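Local coordinates for Lmaj004144AAA protein (Leishmania major, PDB 1Y63), which probably catalyses reversible phosphate transfer between ATP and nucleoside monophosphates such as AMP, hydrolyses ATP and takes part in late maturation of the small ribosomal subunit, at residues 13-16 with 22-25; 113-118 with 126-131; 156-159 with 163-166. All blocks are in the same frame, centred on the assembly; numbering follows the deposited sequence. Where two conformers were deposited one is given.

The three contacts surround one ADP. Interaction 1 is the buried centre of the fold: strand 12-16 carries the P-loop, and charged and backbone groups at the start of helix 23-33 grip the phosphates. Interaction 2 lies further out, pairing helix 111-120 with helix 125-136, whose first turns belong to the predicted LID; aliphatic and flat-group packing serves there, with Phe115 and Arg128 toward the outside. Interaction 3, partly buried, joins the last strand, 153-157, to helix 161-178 through a hydrogen bond from a backbone N-H to a glutamine oxygen, and bridging waters. Interactions 1 and 3 reach the same parallel sheet; interactions 2 and 3 meet where Arg117 bonds the carbonyl of Asn158.

Interaction 1. Residues 13-16 with 22-25; sequences ILIT and GKTS. With MN (manganese (II) ion), chain B; ADP (adenosine-5'-diphosphate), chain Q.
The P-loop (Walker A motif) joins strand 12-16 to helix 23-33, and here Lys23 leans back over Ile15 and Thr16 at the strand end. The packing is van der Waals: Ile15 CG2 lies 4.0 Å from Lys23 CB, and Lys23 CD rests on the strand backbone, 3.6 Å from Thr16 C. Beyond CG the lysine chain bends twice (chi3 -65°, chi4 -64°), which curls NZ back to the beta-phosphate, 2.8 Å from ADP O2B; Gly17 O is a second partner. A long, flexible cation suits this double task. ADP O2B also takes the backbone N-H of Lys23, at 2.8 Å, and that of Gly22, whose backbone angles and closeness to the base call for glycine. Thr24 OG1 binds manganese at 2.1 Å; ADP O3B and four waters complete its six ligands, and Asp89 bonds the same hydroxyl. Ser25 holds the alpha-phosphate twice, through its N and through OG, the latter 2.7 Å from ADP O1A. Positive charge and helix-start amides probably offset the phosphate charge. Strand 12-16 runs between strands 85-89 and 103-108: Ile15 packs on Val87 and Val105, while Thr16 OG1 bonds Tyr90 O.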
loop_
_atom_site.group_PDB
_atom_site.type_symbol
_atom_site.label_atom_id
_atom_site.label_comp_id
_atom_site.label_asym_id
_atom_site.label_seq_id
_atom_site.Cartn_x
_atom_site.Cartn_y
_atom_site.Cartn_z
ATOM N N ILE A 13 -4.795 4.351 6.729
ATOM C CA ILE A 13 -4.536 4.583 5.303
ATOM C C ILE A 13 -3.869 3.364 4.698
ATOM O O ILE A 13 -3.001 2.748 5.333
ATOM C CB ILE A 13 -3.588 5.792 5.128
ATOM C CG1 ILE A 13 -4.183 7.041 5.792
ATOM C CG2 ILE A 13 -3.249 6.020 3.638
ATOM C CD1 ILE A 13 -3.188 8.174 5.818
ATOM N N LEU A 14 -4.270 3.007 3.475
ATOM C CA LEU A 14 -3.591 1.991 2.697
ATOM C C LEU A 14 -2.885 2.663 1.544
ATOM O O LEU A 14 -3.475 3.467 0.850
ATOM C CB LEU A 14 -4.584 0.971 2.151
ATOM C CG LEU A 14 -4.031 -0.118 1.210
ATOM C CD1 LEU A 14 -2.984 -0.959 1.919
ATOM C CD2 LEU A 14 -5.191 -0.967 0.706
ATOM N N ILE A 15 -1.590 2.354 1.393
ATOM C CA ILE A 15 -0.797 2.756 0.221
ATOM C C ILE A 15 -0.540 1.490 -0.599
ATOM O O ILE A 15 0.055 0.519 -0.112
ATOM C CB ILE A 15 0.557 3.413 0.590
ATOM C CG1 ILE A 15 0.428 4.463 1.708
ATOM C CG2 ILE A 15 1.201 3.985 -0.661
ATOM C CD1 ILE A 15 -0.462 5.608 1.419
ATOM N N THR A 16 -1.036 1.479 -1.825
ATOM C CA THR A 16 -0.900 0.319 -2.689
ATOM C C THR A 16 -0.405 0.774 -4.085
ATOM O O THR A 16 -0.196 1.974 -4.320
ATOM C CB THR A 16 -2.220 -0.480 -2.727
ATOM O OG1 THR A 16 -2.002 -1.740 -3.377
ATOM C CG2 THR A 16 -3.346 0.292 -3.479
ATOM N N GLY A 22 6.740 3.202 -5.082
ATOM C CA GLY A 22 7.111 4.071 -3.964
ATOM C C GLY A 22 6.332 3.925 -2.694
ATOM O O GLY A 22 6.321 4.857 -1.882
ATOM N N LYS A 23 5.669 2.782 -2.507
ATOM C CA LYS A 23 4.760 2.590 -1.348
ATOM C C LYS A 23 5.458 2.722 -0.016
ATOM O O LYS A 23 5.030 3.470 0.862
ATOM C CB LYS A 23 4.053 1.240 -1.431
ATOM C CG LYS A 23 3.246 0.983 -2.674
ATOM C CD LYS A 23 2.659 -0.408 -2.654
ATOM C CE LYS A 23 3.683 -1.503 -2.706
ATOM N NZ LYS A 23 4.438 -1.479 -4.007
ATOM N N THR A 24 6.559 1.991 0.140
ATOM C CA THR A 24 7.280 1.990 1.402
ATOM C C THR A 24 7.883 3.353 1.682
ATOM O O THR A 24 7.808 3.857 2.834
ATOM C CB THR A 24 8.338 0.868 1.409
ATOM O OG1 THR A 24 7.682 -0.397 1.239
ATOM C CG2 THR A 24 9.122 0.886 2.746
ATOM N N SER A 25 8.436 3.976 0.649
ATOM C CA SER A 25 8.993 5.320 0.780
ATOM C C SER A 25 7.934 6.326 1.236
ATOM O O SER A 25 8.179 7.153 2.113
ATOM C CB SER A 25 9.645 5.771 -0.510
ATOM O OG SER A 25 10.715 4.902 -0.843
HETATM MN MN MN B . 7.994 -1.737 -0.388
HETATM P PB ADP Q . 7.715 -0.050 -3.245
HETATM O O1B ADP Q . 8.213 -1.314 -3.918
HETATM O O2B ADP Q . 6.430 0.421 -3.894
HETATM O O3B ADP Q . 7.646 -0.137 -1.723
HETATM P PA ADP Q . 9.884 1.801 -2.692
HETATM O O1A ADP Q . 9.291 2.768 -1.689
HETATM O O2A ADP Q . 10.753 0.683 -2.118
HETATM O O3A ADP Q . 8.759 1.159 -3.613
HETATM O "O5'" ADP Q . 10.727 2.611 -3.790
HETATM C "C5'" ADP Q . 11.889 2.014 -4.347
HETATM C "C4'" ADP Q . 12.855 3.147 -4.596
HETATM O "O4'" ADP Q . 12.258 4.095 -5.477
HETATM C "C3'" ADP Q . 13.208 3.945 -3.353
HETATM O "O3'" ADP Q . 14.226 3.339 -2.561
HETATM C "C2'" ADP Q . 13.641 5.253 -3.956
HETATM O "O2'" ADP Q . 14.937 5.131 -4.532
HETATM C "C1'" ADP Q . 12.696 5.403 -5.117
HETATM N N9 ADP Q . 11.482 6.211 -4.904
HETATM C C8 ADP Q . 10.292 5.870 -4.308
HETATM N N7 ADP Q . 9.402 6.883 -4.388
HETATM C C5 ADP Q . 10.033 7.897 -5.076
HETATM C C6 ADP Q . 9.637 9.230 -5.498
HETATM N N6 ADP Q . 8.398 9.691 -5.237
HETATM N N1 ADP Q . 10.561 9.947 -6.173
HETATM C C2 ADP Q . 11.797 9.445 -6.437
HETATM N N3 ADP Q . 12.256 8.228 -6.092
HETATM C C4 ADP Q . 11.390 7.434 -5.402
HETATM O O HOH W 1 8.454 -3.417 0.974
HETATM O O HOH W 2 5.911 -2.209 -0.216
HETATM O O HOH W 3 8.246 -3.152 -2.110
HETATM O O HOH W 4 10.150 -1.271 -0.378
#

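Interaction 2. Residues 113-118 with 126-131; sequences VLFERL and AKRAEN. With ADP (adenosine-5'-diphosphate), chain Q.
Helices 113-118 and 126-131 run nearly antiparallel, 153° between their directions with axes 10.1 Å apart, and come closest at Leu118 and Arg128, whose CA atoms are 6.0 Å apart. Arg128 has the largest share of the contact. Its CG meets Leu118 CB at 3.9 Å; then a bend at chi3 lays the rest of the chain over one face of Phe115. The CD methylene makes a CH-pi contact, 4.0 Å from the ring centroid, and the guanidinium follows over the rim, nearly parallel to the ring (18°), with Phe115 CZ beneath Arg128 CZ at 3.4 Å. Phe115 reaches this place because its CG stands anti to the backbone N (chi1 -170°), which brings the ring end up to the other helix. An arginine fits well: its aliphatic part covers carbon and its flat end can lie on a ring. One N-H group, on NH1, bonds Thr119 OG1, which helps fix the rotation of the guanidinium. Deeper in, Leu118 CD1 packs on Asn131 CB at 3.9 Å, and Met132 of the same helix adds to the apolar layer around Leu114 and Leu118. On the far side of helix 113-118, Arg117 lays its guanidinium over the adenine, with NH2 3.3 Å from ADP C5, while Gly20 O and Asn158 O take its N-H groups. Dispersion, with one CH-pi contact and a guanidinium over a ring rim, thus joins the helix that carries Arg117 to the one that includes part of the predicted LID, and the polar bonds of each arginine go to third parties.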
loop_
_atom_site.group_PDB
_atom_site.type_symbol
_atom_site.label_atom_id
_atom_site.label_comp_id
_atom_site.label_asym_id
_atom_site.label_seq_id
_atom_site.Cartn_x
_atom_site.Cartn_y
_atom_site.Cartn_z
ATOM N N VAL A 113 10.764 5.423 -15.377
ATOM C CA VAL A 113 11.172 5.608 -13.976
ATOM C C VAL A 113 11.064 4.287 -13.236
ATOM O O VAL A 113 11.945 3.921 -12.482
ATOM C CB VAL A 113 10.342 6.734 -13.312
ATOM C CG1 VAL A 113 10.647 6.865 -11.822
ATOM C CG2 VAL A 113 10.624 8.063 -13.998
ATOM N N LEU A 114 9.974 3.564 -13.470
ATOM C CA LEU A 114 9.746 2.287 -12.788
ATOM C C LEU A 114 10.800 1.256 -13.135
ATOM O O LEU A 114 11.326 0.538 -12.269
ATOM C CB LEU A 114 8.358 1.764 -13.114
ATOM C CG LEU A 114 7.941 0.518 -12.343
ATOM C CD1 LEU A 114 7.920 0.825 -10.854
ATOM C CD2 LEU A 114 6.563 0.009 -12.786
ATOM N N PHE A 115 11.096 1.153 -14.419
ATOM C CA PHE A 115 12.120 0.204 -14.872
ATOM C C PHE A 115 13.450 0.436 -14.152
ATOM O O PHE A 115 14.126 -0.513 -13.739
ATOM C CB PHE A 115 12.282 0.334 -16.380
ATOM C CG PHE A 115 13.136 -0.744 -17.001
ATOM C CD1 PHE A 115 12.586 -1.957 -17.404
ATOM C CD2 PHE A 115 14.503 -0.541 -17.171
ATOM C CE1 PHE A 115 13.381 -2.938 -17.982
ATOM C CE2 PHE A 115 15.303 -1.517 -17.757
ATOM C CZ PHE A 115 14.735 -2.724 -18.147
ATOM N N GLU A 116 13.831 1.700 -14.007
ATOM C CA GLU A 116 15.097 2.026 -13.353
ATOM C C GLU A 116 15.075 1.667 -11.875
ATOM O O GLU A 116 16.029 1.110 -11.340
ATOM C CB GLU A 116 15.437 3.501 -13.590
ATOM C CG GLU A 116 15.722 3.817 -15.047
ATOM C CD GLU A 116 15.779 5.316 -15.365
ATOM O OE1 GLU A 116 15.318 6.141 -14.544
ATOM O OE2 GLU A 116 16.282 5.663 -16.460
ATOM N N ARG A 117 13.966 1.970 -11.201
ATOM C CA ARG A 117 13.828 1.614 -9.799
ATOM C C ARG A 117 13.941 0.117 -9.577
ATOM O O ARG A 117 14.569 -0.345 -8.638
ATOM C CB ARG A 117 12.484 2.092 -9.267
ATOM C CG ARG A 117 12.371 3.575 -9.146
ATOM C CD ARG A 117 11.018 3.952 -8.611
ATOM N NE ARG A 117 10.829 5.417 -8.587
ATOM C CZ ARG A 117 9.688 5.999 -8.221
ATOM N NH1 ARG A 117 8.630 5.267 -7.862
ATOM N NH2 ARG A 117 9.566 7.312 -8.284
ATOM N N LEU A 118 13.278 -0.654 -10.427
ATOM C CA LEU A 118 13.290 -2.094 -10.297
ATOM C C LEU A 118 14.676 -2.691 -10.579
ATOM O O LEU A 118 15.044 -3.703 -9.992
ATOM C CB LEU A 118 12.192 -2.705 -11.179
ATOM C CG LEU A 118 10.749 -2.390 -10.763
ATOM C CD1 LEU A 118 9.795 -2.856 -11.874
ATOM C CD2 LEU A 118 10.412 -3.006 -9.409
ATOM N N ALA A 126 12.968 -11.362 -15.040
ATOM C CA ALA A 126 11.600 -11.833 -15.168
ATOM C C ALA A 126 10.645 -11.066 -14.251
ATOM O O ALA A 126 9.548 -10.635 -14.656
ATOM C CB ALA A 126 11.515 -13.341 -14.904
ATOM N N LYS A 127 11.042 -10.888 -12.990
ATOM C CA LYS A 127 10.153 -10.207 -12.055
ATOM C C LYS A 127 10.007 -8.745 -12.445
ATOM O O LYS A 127 8.927 -8.183 -12.363
ATOM C CB LYS A 127 10.661 -10.381 -10.622
ATOM C CG LYS A 127 10.421 -11.772 -10.086
ATOM C CD LYS A 127 8.978 -11.929 -9.627
ATOM C CE LYS A 127 8.709 -13.312 -9.056
ATOM N NZ LYS A 127 8.357 -14.318 -10.091
ATOM N N ARG A 128 11.093 -8.135 -12.913
ATOM C CA ARG A 128 11.031 -6.766 -13.394
ATOM C C ARG A 128 10.036 -6.625 -14.537
ATOM O O ARG A 128 9.178 -5.739 -14.517
ATOM C CB ARG A 128 12.408 -6.267 -13.823
ATOM C CG ARG A 128 12.444 -4.840 -14.374
ATOM C CD ARG A 128 13.856 -4.362 -14.610
ATOM N NE ARG A 128 14.529 -5.202 -15.608
ATOM C CZ ARG A 128 15.806 -5.118 -15.984
ATOM N NH1 ARG A 128 16.620 -4.197 -15.467
ATOM N NH2 ARG A 128 16.288 -5.979 -16.882
ATOM N N ALA A 129 10.129 -7.490 -15.543
ATOM C CA ALA A 129 9.188 -7.430 -16.677
ATOM C C ALA A 129 7.743 -7.670 -16.275
ATOM O O ALA A 129 6.826 -7.022 -16.793
ATOM C CB ALA A 129 9.588 -8.439 -17.728
ATOM N N GLU A 130 7.524 -8.637 -15.391
ATOM C CA GLU A 130 6.196 -8.914 -14.838
ATOM C C GLU A 130 5.601 -7.694 -14.139
ATOM O O GLU A 130 4.415 -7.360 -14.321
ATOM C CB GLU A 130 6.270 -10.071 -13.858
ATOM C CG GLU A 130 6.403 -11.425 -14.485
ATOM C CD GLU A 130 6.853 -12.469 -13.491
ATOM O OE1 GLU A 130 6.378 -12.425 -12.337
ATOM O OE2 GLU A 130 7.682 -13.326 -13.860
ATOM N N ASN A 131 6.422 -7.007 -13.358
ATOM C CA ASN A 131 5.956 -5.814 -12.679
ATOM C C ASN A 131 5.711 -4.667 -13.642
ATOM O O ASN A 131 4.760 -3.930 -13.495
ATOM C CB ASN A 131 6.913 -5.397 -11.570
ATOM C CG ASN A 131 6.861 -6.316 -10.370
ATOM O OD1 ASN A 131 5.781 -6.738 -9.939
ATOM N ND2 ASN A 131 8.013 -6.546 -9.768
HETATM P PB ADP Q . 7.715 -0.050 -3.245
HETATM O O1B ADP Q . 8.213 -1.314 -3.918
HETATM O O2B ADP Q . 6.430 0.421 -3.894
HETATM O O3B ADP Q . 7.646 -0.137 -1.723
HETATM P PA ADP Q . 9.884 1.801 -2.692
HETATM O O1A ADP Q . 9.291 2.768 -1.689
HETATM O O2A ADP Q . 10.753 0.683 -2.118
HETATM O O3A ADP Q . 8.759 1.159 -3.613
HETATM O "O5'" ADP Q . 10.727 2.611 -3.790
HETATM C "C5'" ADP Q . 11.889 2.014 -4.347
HETATM C "C4'" ADP Q . 12.855 3.147 -4.596
HETATM O "O4'" ADP Q . 12.258 4.095 -5.477
HETATM C "C3'" ADP Q . 13.208 3.945 -3.353
HETATM O "O3'" ADP Q . 14.226 3.339 -2.561
HETATM C "C2'" ADP Q . 13.641 5.253 -3.956
HETATM O "O2'" ADP Q . 14.937 5.131 -4.532
HETATM C "C1'" ADP Q . 12.696 5.403 -5.117
HETATM N N9 ADP Q . 11.482 6.211 -4.904
HETATM C C8 ADP Q . 10.292 5.870 -4.308
HETATM N N7 ADP Q . 9.402 6.883 -4.388
HETATM C C5 ADP Q . 10.033 7.897 -5.076
HETATM C C6 ADP Q . 9.637 9.230 -5.498
HETATM N N6 ADP Q . 8.398 9.691 -5.237
HETATM N N1 ADP Q . 10.561 9.947 -6.173
HETATM C C2 ADP Q . 11.797 9.445 -6.437
HETATM N N3 ADP Q . 12.256 8.228 -6.092
HETATM C C4 ADP Q . 11.390 7.434 -5.402
#

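Interaction 3. Residues 156-159 with 163-166; sequences REND and QMAA. With ADP (adenosine-5'-diphosphate), chain Q.
The flat amide of Gln163 lies beside the side chains of Glu157 and Asp159, pointing the same way as both; its plane is turned 72° from the Glu157 carboxylate and 43° from that of Asp159. Its OE1 accepts the backbone N-H of Asp159 at 2.7 Å, with the donor almost in line with the amide C=O (168°), and the chain is extended beyond CG to reach it. Glutamine suits the place because the same amide offers NE2, which passes Glu157 CG at 3.9 Å and donates a longer bond to a water that in turn bonds Asp159 OD2. The two carboxylates crowd together, with Glu157 OE2 only 3.1 Å from Asp159 OD2, two acceptors with no bond between them. Ser110 OG is a hydrogen-bond partner of each; such crowding of acceptors probably raises the pKa of one of them. At the outer end the Arg156 guanidinium approaches Ala166 C obliquely, NH2 at 3.9 Å, and bonds Thr167 OG1 through NE. A second water, weakly held by Arg156 NH2, links it to Gln163 O. Inward, Asn158 OD1 comes within 3.5 Å of Met164 CA, while its ND2 is held by Thr21 O. Asn158 OD1 and Met164 CB both approach the amino group of the adenine from one side, at 3.3 and 3.5 Å from ADP N6. This strand-turn-helix, in which the last strand of the parallel sheet leads into the C-terminal helix, forms one wall of the adenine pocket, as in adenylate kinases and related P-loop nucleotide kinases.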
loop_
_atom_site.group_PDB
_atom_site.type_symbol
_atom_site.label_atom_id
_atom_site.label_comp_id
_atom_site.label_asym_id
_atom_site.label_seq_id
_atom_site.Cartn_x
_atom_site.Cartn_y
_atom_site.Cartn_z
ATOM N N ARG A 156 -2.336 8.669 -7.543
ATOM C CA ARG A 156 -1.320 9.713 -7.679
ATOM C C ARG A 156 -0.122 9.257 -8.464
ATOM O O ARG A 156 0.398 8.173 -8.239
ATOM C CB ARG A 156 -0.866 10.212 -6.316
ATOM C CG ARG A 156 -1.959 10.700 -5.402
ATOM C CD ARG A 156 -2.491 12.064 -5.801
ATOM N NE ARG A 156 -1.565 13.148 -5.496
ATOM C CZ ARG A 156 -1.826 14.449 -5.574
ATOM N NH1 ARG A 156 -3.026 14.906 -5.941
ATOM N NH2 ARG A 156 -0.875 15.338 -5.305
ATOM N N GLU A 157 0.307 10.084 -9.406
ATOM C CA GLU A 157 1.579 9.860 -10.074
ATOM C C GLU A 157 2.666 10.066 -9.040
ATOM O O GLU A 157 2.597 11.016 -8.257
ATOM C CB GLU A 157 1.739 10.847 -11.237
ATOM C CG GLU A 157 2.919 10.498 -12.147
ATOM C CD GLU A 157 2.718 9.169 -12.922
ATOM O OE1 GLU A 157 1.597 8.606 -12.934
ATOM O OE2 GLU A 157 3.691 8.695 -13.549
ATOM N N ASN A 158 3.651 9.174 -9.033
ATOM C CA ASN A 158 4.692 9.193 -8.008
ATOM C C ASN A 158 6.066 8.948 -8.616
ATOM O O ASN A 158 6.731 7.995 -8.252
ATOM C CB ASN A 158 4.395 8.142 -6.927
ATOM C CG ASN A 158 5.118 8.410 -5.633
ATOM O OD1 ASN A 158 5.120 9.556 -5.140
ATOM N ND2 ASN A 158 5.747 7.371 -5.051
ATOM N N ASP A 159 6.463 9.817 -9.543
ATOM C CA ASP A 159 7.747 9.698 -10.269
ATOM C C ASP A 159 8.893 10.401 -9.537
ATOM O O ASP A 159 10.064 9.955 -9.597
ATOM C CB ASP A 159 7.647 10.309 -11.666
ATOM C CG ASP A 159 6.856 9.467 -12.646
ATOM O OD1 ASP A 159 6.626 8.270 -12.407
ATOM O OD2 ASP A 159 6.508 10.000 -13.714
ATOM N N GLN A 163 6.564 15.151 -6.193
ATOM C CA GLN A 163 5.264 14.512 -6.249
ATOM C C GLN A 163 4.924 13.802 -4.959
ATOM O O GLN A 163 3.827 13.955 -4.444
ATOM C CB GLN A 163 5.166 13.577 -7.429
ATOM C CG GLN A 163 5.013 14.351 -8.715
ATOM C CD GLN A 163 4.998 13.459 -9.921
ATOM O OE1 GLN A 163 5.584 12.375 -9.906
ATOM N NE2 GLN A 163 4.292 13.899 -10.973
ATOM N N MET A 164 5.870 13.035 -4.415
ATOM C CA MET A 164 5.633 12.351 -3.157
ATOM C C MET A 164 5.236 13.312 -2.058
ATOM O O MET A 164 4.295 13.061 -1.333
ATOM C CB MET A 164 6.873 11.536 -2.725
ATOM C CG MET A 164 6.575 10.597 -1.551
ATOM S SD MET A 164 7.465 9.018 -1.605
ATOM C CE MET A 164 9.118 9.669 -1.406
ATOM N N ALA A 165 5.982 14.412 -1.932
ATOM C CA ALA A 165 5.720 15.369 -0.871
ATOM C C ALA A 165 4.352 16.016 -1.026
ATOM O O ALA A 165 3.640 16.223 -0.049
ATOM C CB ALA A 165 6.818 16.412 -0.817
ATOM N N ALA A 166 3.976 16.335 -2.264
ATOM C CA ALA A 166 2.667 16.941 -2.528
ATOM C C ALA A 166 1.515 15.984 -2.232
ATOM O O ALA A 166 0.463 16.379 -1.702
ATOM C CB ALA A 166 2.607 17.455 -3.969
HETATM P PB ADP Q . 7.715 -0.050 -3.245
HETATM O O1B ADP Q . 8.213 -1.314 -3.918
HETATM O O2B ADP Q . 6.430 0.421 -3.894
HETATM O O3B ADP Q . 7.646 -0.137 -1.723
HETATM P PA ADP Q . 9.884 1.801 -2.692
HETATM O O1A ADP Q . 9.291 2.768 -1.689
HETATM O O2A ADP Q . 10.753 0.683 -2.118
HETATM O O3A ADP Q . 8.759 1.159 -3.613
HETATM O "O5'" ADP Q . 10.727 2.611 -3.790
HETATM C "C5'" ADP Q . 11.889 2.014 -4.347
HETATM C "C4'" ADP Q . 12.855 3.147 -4.596
HETATM O "O4'" ADP Q . 12.258 4.095 -5.477
HETATM C "C3'" ADP Q . 13.208 3.945 -3.353
HETATM O "O3'" ADP Q . 14.226 3.339 -2.561
HETATM C "C2'" ADP Q . 13.641 5.253 -3.956
HETATM O "O2'" ADP Q . 14.937 5.131 -4.532
HETATM C "C1'" ADP Q . 12.696 5.403 -5.117
HETATM N N9 ADP Q . 11.482 6.211 -4.904
HETATM C C8 ADP Q . 10.292 5.870 -4.308
HETATM N N7 ADP Q . 9.402 6.883 -4.388
HETATM C C5 ADP Q . 10.033 7.897 -5.076
HETATM C C6 ADP Q . 9.637 9.230 -5.498
HETATM N N6 ADP Q . 8.398 9.691 -5.237
HETATM N N1 ADP Q . 10.561 9.947 -6.173
HETATM C C2 ADP Q . 11.797 9.445 -6.437
HETATM N N3 ADP Q . 12.256 8.228 -6.092
HETATM C C4 ADP Q . 11.390 7.434 -5.402
HETATM O O HOH W 5 1.842 14.904 -6.313
HETATM O O HOH W 6 5.546 12.645 -13.710
#